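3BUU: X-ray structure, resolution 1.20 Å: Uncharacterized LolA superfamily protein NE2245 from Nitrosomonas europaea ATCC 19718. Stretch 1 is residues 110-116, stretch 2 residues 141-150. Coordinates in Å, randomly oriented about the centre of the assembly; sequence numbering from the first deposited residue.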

ATOM      1  N   ASN A 110      -1.528  -4.127  -5.626  1.00  8.00           N
ATOM      2  CA  ASN A 110      -1.181  -5.554  -5.552  1.00  8.12           C
ATOM      3  C   ASN A 110       0.286  -5.785  -5.526  1.00  8.81           C
ATOM      4  O   ASN A 110       1.030  -4.996  -6.115  1.00  9.81           O
ATOM      5  N   PHE A 111       0.742  -6.859  -4.877  1.00  8.02           N
ATOM      6  CA  PHE A 111       2.135  -7.265  -5.023  1.00  8.14           C
ATOM      7  C   PHE A 111       2.373  -7.944  -6.378  1.00  7.94           C
ATOM      8  O   PHE A 111       3.442  -7.768  -6.975  1.00  8.63           O
ATOM      9  N   THR A 112       1.422  -8.748  -6.840  1.00  8.59           N
ATOM     10  CA  THR A 112       1.568  -9.452  -8.127  1.00  8.44           C
ATOM     11  C   THR A 112       1.843  -8.433  -9.211  1.00  9.57           C
ATOM     12  O   THR A 112       1.182  -7.386  -9.274  1.00 10.15           O
ATOM     13  N   GLY A 113       2.830  -8.743 -10.052  1.00  9.08           N
ATOM     14  CA  GLY A 113       3.229  -7.881 -11.164  1.00 10.58           C
ATOM     15  C   GLY A 113       4.417  -6.988 -10.830  1.00 10.36           C
ATOM     16  O   GLY A 113       5.158  -6.560 -11.714  1.00 11.95           O
ATOM     17  N   ASP A 114       4.592  -6.668  -9.553  1.00  9.30           N
ATOM     18  CA  ASP A 114       5.709  -5.823  -9.120  1.00  9.41           C
ATOM     19  C   ASP A 114       6.874  -6.625  -8.549  1.00  8.16           C
ATOM     20  O   ASP A 114       7.975  -6.119  -8.433  1.00  9.23           O
ATOM     21  N   TYR A 115       6.601  -7.875  -8.125  1.00  8.97           N
ATOM     22  CA  TYR A 115       7.566  -8.697  -7.419  1.00  8.69           C
ATOM     23  C   TYR A 115       7.507 -10.107  -7.959  1.00  9.96           C
ATOM     24  O   TYR A 115       6.426 -10.648  -8.205  1.00 11.43           O
ATOM     25  N   HIS A 116       8.673 -10.731  -8.072  1.00 10.09           N
ATOM     26  CA  HIS A 116       8.751 -12.165  -8.350  1.00  9.63           C
ATOM     27  C   HIS A 116       8.693 -12.901  -7.002  1.00  8.77           C
ATOM     28  O   HIS A 116       9.520 -12.617  -6.136  1.00  8.87           O
ATOM     29  N   SER A 141      12.158   0.803  -9.887  1.00 17.34           N
ATOM     30  CA  SER A 141      11.034   1.737  -9.754  1.00 16.44           C
ATOM     31  C   SER A 141       9.853   1.206  -8.988  1.00 14.05           C
ATOM     32  O   SER A 141       8.921   1.977  -8.783  1.00 14.93           O
ATOM     33  N   VAL A 142       9.879  -0.059  -8.563  1.00 11.60           N
ATOM     34  CA  VAL A 142       8.806  -0.544  -7.723  1.00 10.88           C
ATOM     35  C   VAL A 142       9.055  -0.044  -6.307  1.00 10.25           C
ATOM     36  O   VAL A 142      10.065   0.640  -6.004  1.00 11.93           O
ATOM     37  N   THR A 143       8.110  -0.277  -5.413  1.00  8.29           N
ATOM     38  CA  THR A 143       8.174   0.363  -4.120  1.00  8.53           C
ATOM     39  C   THR A 143       9.364  -0.108  -3.280  1.00  8.82           C
ATOM     40  O   THR A 143       9.985   0.702  -2.585  1.00 10.13           O
ATOM     41  N   TYR A 144       9.639  -1.424  -3.319  1.00  7.70           N
ATOM     42  CA  TYR A 144      10.725  -2.036  -2.546  1.00  8.32           C
ATOM     43  C   TYR A 144      11.539  -2.956  -3.368  1.00  8.75           C
ATOM     44  O   TYR A 144      11.011  -3.570  -4.308  1.00  9.46           O
ATOM     45  N   GLN A 145      12.797  -3.139  -2.975  1.00  8.80           N
ATOM     46  CA  GLN A 145      13.589  -4.142  -3.648  1.00 10.25           C
ATOM     47  C   GLN A 145      13.305  -5.555  -3.162  1.00  8.51           C
ATOM     48  O   GLN A 145      13.470  -6.519  -3.915  1.00  9.48           O
ATOM     49  N   LYS A 146      12.926  -5.701  -1.909  1.00  7.93           N
ATOM     50  CA  LYS A 146      12.659  -6.995  -1.334  1.00  8.48           C
ATOM     51  C   LYS A 146      11.620  -6.859  -0.245  1.00  7.50           C
ATOM     52  O   LYS A 146      11.713  -5.967   0.597  1.00  7.75           O
ATOM     53  N   VAL A 147      10.649  -7.778  -0.252  1.00  7.25           N
ATOM     54  CA  VAL A 147       9.645  -7.877   0.811  1.00  6.81           C
ATOM     55  C   VAL A 147       9.584  -9.352   1.223  1.00  6.26           C
ATOM     56  O   VAL A 147       9.577 -10.219   0.339  1.00  7.30           O
ATOM     57  N   LEU A 148       9.473  -9.659   2.512  1.00  5.89           N
ATOM     58  CA  LEU A 148       9.104 -10.998   2.954  1.00  5.96           C
ATOM     59  C   LEU A 148       7.676 -10.899   3.444  1.00  5.79           C
ATOM     60  O   LEU A 148       7.365 -10.069   4.285  1.00  6.62           O
ATOM     61  N   LEU A 149       6.807 -11.741   2.897  1.00  6.16           N
ATOM     62  CA  LEU A 149       5.383 -11.715   3.193  1.00  5.59           C
ATOM     63  C   LEU A 149       4.959 -13.052   3.795  1.00  5.83           C
ATOM     64  O   LEU A 149       5.171 -14.100   3.182  1.00  6.14           O
ATOM     65  N   TRP A 150       4.369 -13.005   4.988  1.00  5.50           N
ATOM     66  CA  TRP A 150       3.798 -14.173   5.633  1.00  5.97           C
ATOM     67  C   TRP A 150       2.342 -14.308   5.207  1.00  5.70           C
ATOM     68  O   TRP A 150       1.556 -13.363   5.388  1.00  6.05           O
TER

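The contact between the two stretches is a small, largely apolar one, burying 359 Å² summed over both sides, in which the ring of Y115 is the centrepiece and its hydroxyl takes the one direct hydrogen bond that crosses between them.

Stretch 1 reaches across with three side chains. F111, D114 and Y115 all direct their CA-to-CB bonds toward stretch 2, and all three adopt the m rotamer about chi1. The loop from F111 to D114, which leads into the strand at Y115, folds back on itself: D114 N donates to F111 O at 3.0 Å, and Y115 N makes a weak bond to the same F111 O at 3.4 Å. Within this loop, T112 and G113 stay out of reach of stretch 2. G113 has a positive phi of 97°, and at these backbone angles a CB would be jammed against the carbonyl O of T112, so the backbone itself calls for glycine here.

Y115 is buried and has the largest area covered by the other stretch. With chi1 at -60° and chi2 at -87°, its ring extends among V142, Y144 and V147. Y115 CE1 lies 4.2 Å from V142 CG2 and 4.1 Å from V147 CG2, with both methyls approaching the ring obliquely, while Y144 CB lies 4.3 Å from the same Y115 CE1. These are ordinary van der Waals separations, and the ring's hydroxyl lies at the backbone of stretch 2. There Y144 N donates to Y115 OH over 3.1 Å with an N-H...O angle of 140°, a somewhat bent bond. Y115 OH also lies 3.4 Å from Y144 CD2, at the edge of the Y144 ring. Y144 itself is in the m rotamer, with its CA-to-CB bond pointing sideways, and its own hydroxyl is satisfied elsewhere in the structure. Its carbonyl O, near the plane of the Y115 ring at the ring edge, is buried by the contact without any polar partner in the model.

V142 (m) points toward stretch 1 and serves both Y115 and D114. V142 CG1 lies 3.7 Å from D114 O and 3.9 Å from D114 CG, the carboxylate carbon, so the valine packs against a polar residue without a polar exchange between the two. The carboxylate instead reaches stretch 2 through water 1. This water donates to D114 OD2 at 2.7 Å and accepts from T143 N at 3.0 Å, linking the acid to a backbone amide that it does not contact directly. T143 OG1 is also close to the water, at 2.8 Å.

In the strand that follows, residues 146-150, V147 and L149, both t about chi1, point toward stretch 1, whereas K146 points away and L148 is out of reach, the alternation expected of an extended chain. L149 meets F111, its CD2 lying 4.0 Å from F111 CE2 and oblique to the phenyl ring, which extends the apolar packing beyond Y115.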

ATOM      1  CB  ASN A 110      -1.782  -6.252  -6.760  1.00  9.93           C
ATOM      2  CG  ASN A 110      -3.311  -6.161  -6.737  1.00 10.44           C
ATOM      3  OD1 ASN A 110      -3.898  -6.530  -5.738  1.00 10.99           O
ATOM      4  ND2 ASN A 110      -3.936  -5.605  -7.767  1.00 11.67           N
ATOM      5  CB  PHE A 111       2.511  -8.244  -3.920  1.00  8.51           C
ATOM      6  CG  PHE A 111       2.587  -7.633  -2.550  1.00  9.14           C
ATOM      7  CD1 PHE A 111       3.524  -6.648  -2.242  1.00 12.25           C
ATOM      8  CD2 PHE A 111       1.726  -8.082  -1.565  1.00 10.80           C
ATOM      9  CE1 PHE A 111       3.578  -6.104  -0.932  1.00 12.52           C
ATOM     10  CE2 PHE A 111       1.816  -7.568  -0.272  1.00 11.73           C
ATOM     11  CZ  PHE A 111       2.741  -6.569   0.022  1.00 13.79           C
ATOM     12  CB  THR A 112       0.327 -10.261  -8.434  1.00  9.21           C
ATOM     13  OG1 THR A 112       0.172 -11.296  -7.462  1.00  9.32           O
ATOM     14  CG2 THR A 112       0.404 -10.938  -9.803  1.00 11.56           C
ATOM     15  CB  ASP A 114       5.248  -4.829  -8.043  1.00 10.38           C
ATOM     16  CG  ASP A 114       4.508  -3.629  -8.582  1.00 12.50           C
ATOM     17  OD1 ASP A 114       4.350  -3.543  -9.838  1.00 16.48           O
ATOM     18  OD2 ASP A 114       4.106  -2.767  -7.729  1.00 14.37           O
ATOM     19  CB  TYR A 115       7.259  -8.797  -5.903  1.00  9.39           C
ATOM     20  CG  TYR A 115       7.274  -7.445  -5.255  1.00  7.81           C
ATOM     21  CD1 TYR A 115       8.460  -6.896  -4.774  1.00  8.10           C
ATOM     22  CD2 TYR A 115       6.129  -6.677  -5.188  1.00  8.34           C
ATOM     23  CE1 TYR A 115       8.500  -5.602  -4.252  1.00  8.49           C
ATOM     24  CE2 TYR A 115       6.154  -5.384  -4.682  1.00  8.54           C
ATOM     25  CZ  TYR A 115       7.336  -4.841  -4.220  1.00  8.21           C
ATOM     26  OH  TYR A 115       7.370  -3.563  -3.752  1.00 10.72           O
ATOM     27  CB  HIS A 116      10.079 -12.448  -9.027  1.00 11.36           C
ATOM     28  CG  HIS A 116      10.464 -13.906  -8.960  1.00 15.90           C
ATOM     29  ND1 HIS A 116      10.014 -14.846  -9.856  1.00 20.55           N
ATOM     30  CD2 HIS A 116      11.172 -14.597  -8.024  1.00 15.26           C
ATOM     31  CE1 HIS A 116      10.476 -16.047  -9.521  1.00 17.17           C
ATOM     32  NE2 HIS A 116      11.180 -15.915  -8.408  1.00 20.58           N
ATOM     33  CB  SER A 141      10.528   2.268 -11.081  1.00 17.67           C
ATOM     34  OG  SER A 141       9.983   1.230 -11.876  1.00 19.93           O
ATOM     35  CB  VAL A 142       8.532  -2.094  -7.811  1.00 12.34           C
ATOM     36  CG1 VAL A 142       8.230  -2.509  -9.235  1.00 13.06           C
ATOM     37  CG2 VAL A 142       9.687  -2.880  -7.200  1.00 13.43           C
ATOM     38  CB  THR A 143       6.837   0.239  -3.382  1.00  8.65           C
ATOM     39  OG1 THR A 143       5.771   0.614  -4.259  1.00  8.91           O
ATOM     40  CG2 THR A 143       6.759   1.114  -2.130  1.00  9.40           C
ATOM     41  CB  TYR A 144      10.173  -2.866  -1.347  1.00  8.63           C
ATOM     42  CG  TYR A 144       9.234  -2.078  -0.518  1.00  8.11           C
ATOM     43  CD1 TYR A 144       9.708  -1.176   0.428  1.00  9.08           C
ATOM     44  CD2 TYR A 144       7.851  -2.201  -0.704  1.00  8.60           C
ATOM     45  CE1 TYR A 144       8.818  -0.397   1.182  1.00  9.28           C
ATOM     46  CE2 TYR A 144       6.951  -1.428   0.044  1.00  8.37           C
ATOM     47  CZ  TYR A 144       7.462  -0.530   0.982  1.00  8.44           C
ATOM     48  OH  TYR A 144       6.630   0.266   1.729  1.00  9.41           O
ATOM     49  CB  GLN A 145      15.052  -3.752  -3.657  1.00 13.33           C
ATOM     50  CG  GLN A 145      15.243  -2.495  -4.555  1.00 16.43           C
ATOM     51  CD  GLN A 145      14.624  -2.640  -5.959  1.00 19.61           C
ATOM     52  OE1 GLN A 145      13.521  -2.105  -6.251  1.00 20.65           O
ATOM     53  NE2 GLN A 145      15.300  -3.395  -6.811  1.00 21.90           N
ATOM     54  CB  LYS A 146      13.973  -7.609  -0.754  1.00  9.32           C
ATOM     55  CG  LYS A 146      13.797  -8.803   0.132  1.00 12.00           C
ATOM     56  CD  LYS A 146      15.171  -9.213   0.728  1.00 14.46           C
ATOM     57  CE  LYS A 146      15.019 -10.168   1.864  1.00 18.15           C
ATOM     58  NZ  LYS A 146      16.371 -10.647   2.276  1.00 20.79           N
ATOM     59  CB  VAL A 147       8.256  -7.407   0.305  1.00  6.75           C
ATOM     60  CG1 VAL A 147       7.208  -7.473   1.430  1.00  7.92           C
ATOM     61  CG2 VAL A 147       8.349  -5.972  -0.202  1.00  8.98           C
ATOM     62  CB  LEU A 148      10.024 -11.491   4.089  1.00  7.61           C
ATOM     63  CG  LEU A 148      11.504 -11.624   3.750  1.00  9.19           C
ATOM     64  CD1 LEU A 148      12.216 -12.266   4.935  1.00 11.70           C
ATOM     65  CD2 LEU A 148      11.745 -12.348   2.453  1.00 12.50           C
ATOM     66  CB  LEU A 149       4.584 -11.440   1.901  1.00  6.90           C
ATOM     67  CG  LEU A 149       3.057 -11.396   2.085  1.00  7.22           C
ATOM     68  CD1 LEU A 149       2.606 -10.216   2.915  1.00  8.59           C
ATOM     69  CD2 LEU A 149       2.382 -11.418   0.734  1.00  8.62           C
ATOM     70  CB  TRP A 150       3.859 -14.017   7.152  1.00  6.58           C
ATOM     71  CG  TRP A 150       5.161 -14.334   7.814  1.00  6.62           C
ATOM     72  CD1 TRP A 150       5.367 -15.356   8.678  1.00  7.38           C
ATOM     73  CD2 TRP A 150       6.406 -13.618   7.729  1.00  6.99           C
ATOM     74  NE1 TRP A 150       6.675 -15.357   9.104  1.00  8.92           N
ATOM     75  CE2 TRP A 150       7.336 -14.317   8.514  1.00  8.10           C
ATOM     76  CE3 TRP A 150       6.828 -12.473   7.044  1.00  7.12           C
ATOM     77  CZ2 TRP A 150       8.649 -13.921   8.673  1.00  9.14           C
ATOM     78  CZ3 TRP A 150       8.177 -12.052   7.179  1.00  7.82           C
ATOM     79  CH2 TRP A 150       9.060 -12.798   8.006  1.00  9.18           C
TER
HETATM   80  O   HOH W   1       5.485  -1.697  -5.728  1.00 13.27           O